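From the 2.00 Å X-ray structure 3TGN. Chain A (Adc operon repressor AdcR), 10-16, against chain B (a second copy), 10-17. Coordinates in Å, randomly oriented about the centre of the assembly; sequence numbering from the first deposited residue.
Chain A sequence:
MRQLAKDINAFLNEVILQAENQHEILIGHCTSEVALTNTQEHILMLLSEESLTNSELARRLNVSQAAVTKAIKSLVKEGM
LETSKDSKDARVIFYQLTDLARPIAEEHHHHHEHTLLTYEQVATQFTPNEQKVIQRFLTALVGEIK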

# COMPACT_ATOMS: atom_id res chain seq x y z
N ALA A 10 7.10 -1.53 9.07
CA ALA A 10 6.50 -0.23 9.36
C ALA A 10 6.54 0.64 8.12
O ALA A 10 5.58 1.33 7.80
CB ALA A 10 7.23 0.45 10.51
N PHE A 11 7.66 0.58 7.41
CA PHE A 11 7.83 1.37 6.20
C PHE A 11 6.82 0.99 5.12
O PHE A 11 6.18 1.85 4.53
CB PHE A 11 9.25 1.22 5.65
CG PHE A 11 9.49 2.00 4.40
CD1 PHE A 11 9.75 3.35 4.46
CD2 PHE A 11 9.45 1.38 3.16
CE1 PHE A 11 9.96 4.08 3.31
CE2 PHE A 11 9.67 2.10 2.01
CZ PHE A 11 9.92 3.45 2.08
N LEU A 12 6.67 -0.31 4.89
CA LEU A 12 5.74 -0.79 3.87
C LEU A 12 4.31 -0.36 4.17
O LEU A 12 3.56 0.01 3.26
CB LEU A 12 5.83 -2.31 3.70
CG LEU A 12 7.13 -2.85 3.09
CD1 LEU A 12 7.16 -4.37 3.11
CD2 LEU A 12 7.35 -2.32 1.68
N ASN A 13 3.93 -0.39 5.45
CA ASN A 13 2.61 0.06 5.87
C ASN A 13 2.41 1.55 5.58
O ASN A 13 1.32 1.96 5.18
CB ASN A 13 2.38 -0.22 7.36
CG ASN A 13 2.24 -1.70 7.66
OD1 ASN A 13 1.89 -2.50 6.78
ND2 ASN A 13 2.50 -2.08 8.90
N GLU A 14 3.45 2.34 5.77
CA GLU A 14 3.38 3.78 5.53
C GLU A 14 3.21 4.07 4.04
O GLU A 14 2.43 4.94 3.66
CB GLU A 14 4.63 4.48 6.07
CG GLU A 14 4.53 5.99 6.02
CD GLU A 14 3.42 6.52 6.90
OE1 GLU A 14 3.26 6.01 8.03
OE2 GLU A 14 2.70 7.45 6.48
N VAL A 15 3.94 3.33 3.21
CA VAL A 15 3.79 3.47 1.77
C VAL A 15 2.37 3.15 1.34
O VAL A 15 1.75 3.89 0.57
CB VAL A 15 4.76 2.54 1.01
CG1 VAL A 15 4.44 2.54 -0.47
CG2 VAL A 15 6.19 2.98 1.24
N ILE A 16 1.84 2.04 1.84
CA ILE A 16 0.48 1.63 1.54
C ILE A 16 -0.52 2.68 2.01
O ILE A 16 -1.46 3.03 1.30
CB ILE A 16 0.17 0.26 2.16
CG1 ILE A 16 1.06 -0.81 1.51
CG2 ILE A 16 -1.30 -0.08 2.01
CD1 ILE A 16 0.90 -2.20 2.12
N ALA B 10 10.72 2.85 -8.87
CA ALA B 10 10.26 1.54 -9.33
C ALA B 10 9.93 0.65 -8.14
O ALA B 10 8.97 -0.12 -8.18
CB ALA B 10 11.31 0.89 -10.23
N PHE B 11 10.72 0.76 -7.08
CA PHE B 11 10.50 -0.00 -5.86
C PHE B 11 9.15 0.32 -5.23
O PHE B 11 8.38 -0.58 -4.89
CB PHE B 11 11.63 0.26 -4.86
CG PHE B 11 11.30 -0.14 -3.45
CD1 PHE B 11 11.35 -1.47 -3.06
CD2 PHE B 11 10.96 0.81 -2.50
CE1 PHE B 11 11.06 -1.84 -1.75
CE2 PHE B 11 10.67 0.45 -1.20
CZ PHE B 11 10.72 -0.88 -0.82
N LEU B 12 8.86 1.61 -5.09
CA LEU B 12 7.59 2.05 -4.52
C LEU B 12 6.42 1.58 -5.37
O LEU B 12 5.41 1.10 -4.84
CB LEU B 12 7.56 3.57 -4.33
CG LEU B 12 8.59 4.10 -3.33
CD1 LEU B 12 8.59 5.62 -3.31
CD2 LEU B 12 8.35 3.53 -1.93
N ASN B 13 6.54 1.70 -6.69
CA ASN B 13 5.55 1.15 -7.61
C ASN B 13 5.27 -0.32 -7.33
O ASN B 13 4.12 -0.75 -7.27
CB ASN B 13 6.00 1.31 -9.06
CG ASN B 13 5.81 2.71 -9.59
OD1 ASN B 13 5.40 3.61 -8.85
ND2 ASN B 13 6.11 2.91 -10.87
N GLU B 14 6.34 -1.10 -7.16
CA GLU B 14 6.22 -2.53 -6.93
C GLU B 14 5.54 -2.84 -5.60
O GLU B 14 4.68 -3.72 -5.53
CB GLU B 14 7.59 -3.21 -7.00
CG GLU B 14 7.53 -4.73 -7.11
CD GLU B 14 6.88 -5.19 -8.40
OE1 GLU B 14 7.20 -4.64 -9.47
OE2 GLU B 14 6.03 -6.11 -8.35
N VAL B 15 5.92 -2.13 -4.55
CA VAL B 15 5.28 -2.30 -3.25
C VAL B 15 3.77 -2.16 -3.38
O VAL B 15 3.02 -3.04 -2.98
CB VAL B 15 5.80 -1.27 -2.21
CG1 VAL B 15 4.89 -1.24 -0.99
CG2 VAL B 15 7.22 -1.59 -1.81
N ILE B 16 3.34 -1.06 -3.97
CA ILE B 16 1.92 -0.76 -4.09
C ILE B 16 1.20 -1.83 -4.90
O ILE B 16 0.11 -2.27 -4.53
CB ILE B 16 1.72 0.64 -4.70
CG1 ILE B 16 2.34 1.70 -3.79
CG2 ILE B 16 0.24 0.91 -4.93
CD1 ILE B 16 2.49 3.07 -4.42
N LEU B 17 1.82 -2.26 -5.99
CA LEU B 17 1.28 -3.34 -6.80
C LEU B 17 1.11 -4.62 -5.97
O LEU B 17 0.08 -5.30 -6.06
CB LEU B 17 2.19 -3.62 -7.99
CG LEU B 17 1.81 -4.84 -8.83
CD1 LEU B 17 0.38 -4.72 -9.33
CD2 LEU B 17 2.78 -5.03 -10.00

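Two copies of the same helix cross almost at right angles, and identical residues meet at the crossing. The angle between their N-to-C directions is 82°, and the axes come within 9.9 Å of each other. A:Phe11 meets B:Phe11, and A:Val15 meets B:Val15.

Both stretches are helical throughout, and each helix continues beyond its stretch at both ends. Backbone N-H groups bond to carbonyls four residues earlier, as in A:Val15 N to A:Phe11 O at 3.0 Å and B:Val15 N to B:Phe11 O at 2.9 Å. No hydrogen bond crosses between the stretches, and the contact is made by apolar side chains.

The two phenylalanines meet edge to edge. A:Phe11 CE2 lies 3.7 Å from B:Phe11 CE2, and each atom sits near the plane of the other ring. The rings therefore touch at their edges and do not stack. Both side chains have chi1 in the t well.

The valines pack closely, with A:Val15 CG1 3.8 Å from B:Val15 CG1. Their CA-to-CB bonds point toward the other helix, so short, branched side chains suffice to make contact. They have the largest covered areas in their respective stretches.

Leucine links the two pairs. A:Leu12 CD2 is 3.6 Å from B:Val15 CG2, and A:Val15 CG2 is 3.9 Å from B:Leu12 CD2. Both leucines start sideways, but their ends come nearer the other helix. They also approach the rings: A:Phe11 CZ is 4.3 Å from B:Leu12 CD2.

The match is not exact. A:Val15 CG1 reaches B:Ile16 CG1 at 4.0 Å, whereas the nearest approach of A:Ile16 is CG1 to B:Val15 CG1, at 4.6 Å. The CA-to-CB bonds of A:Asn13 and B:Asn13 point away, and their amides take no part in this apolar contact.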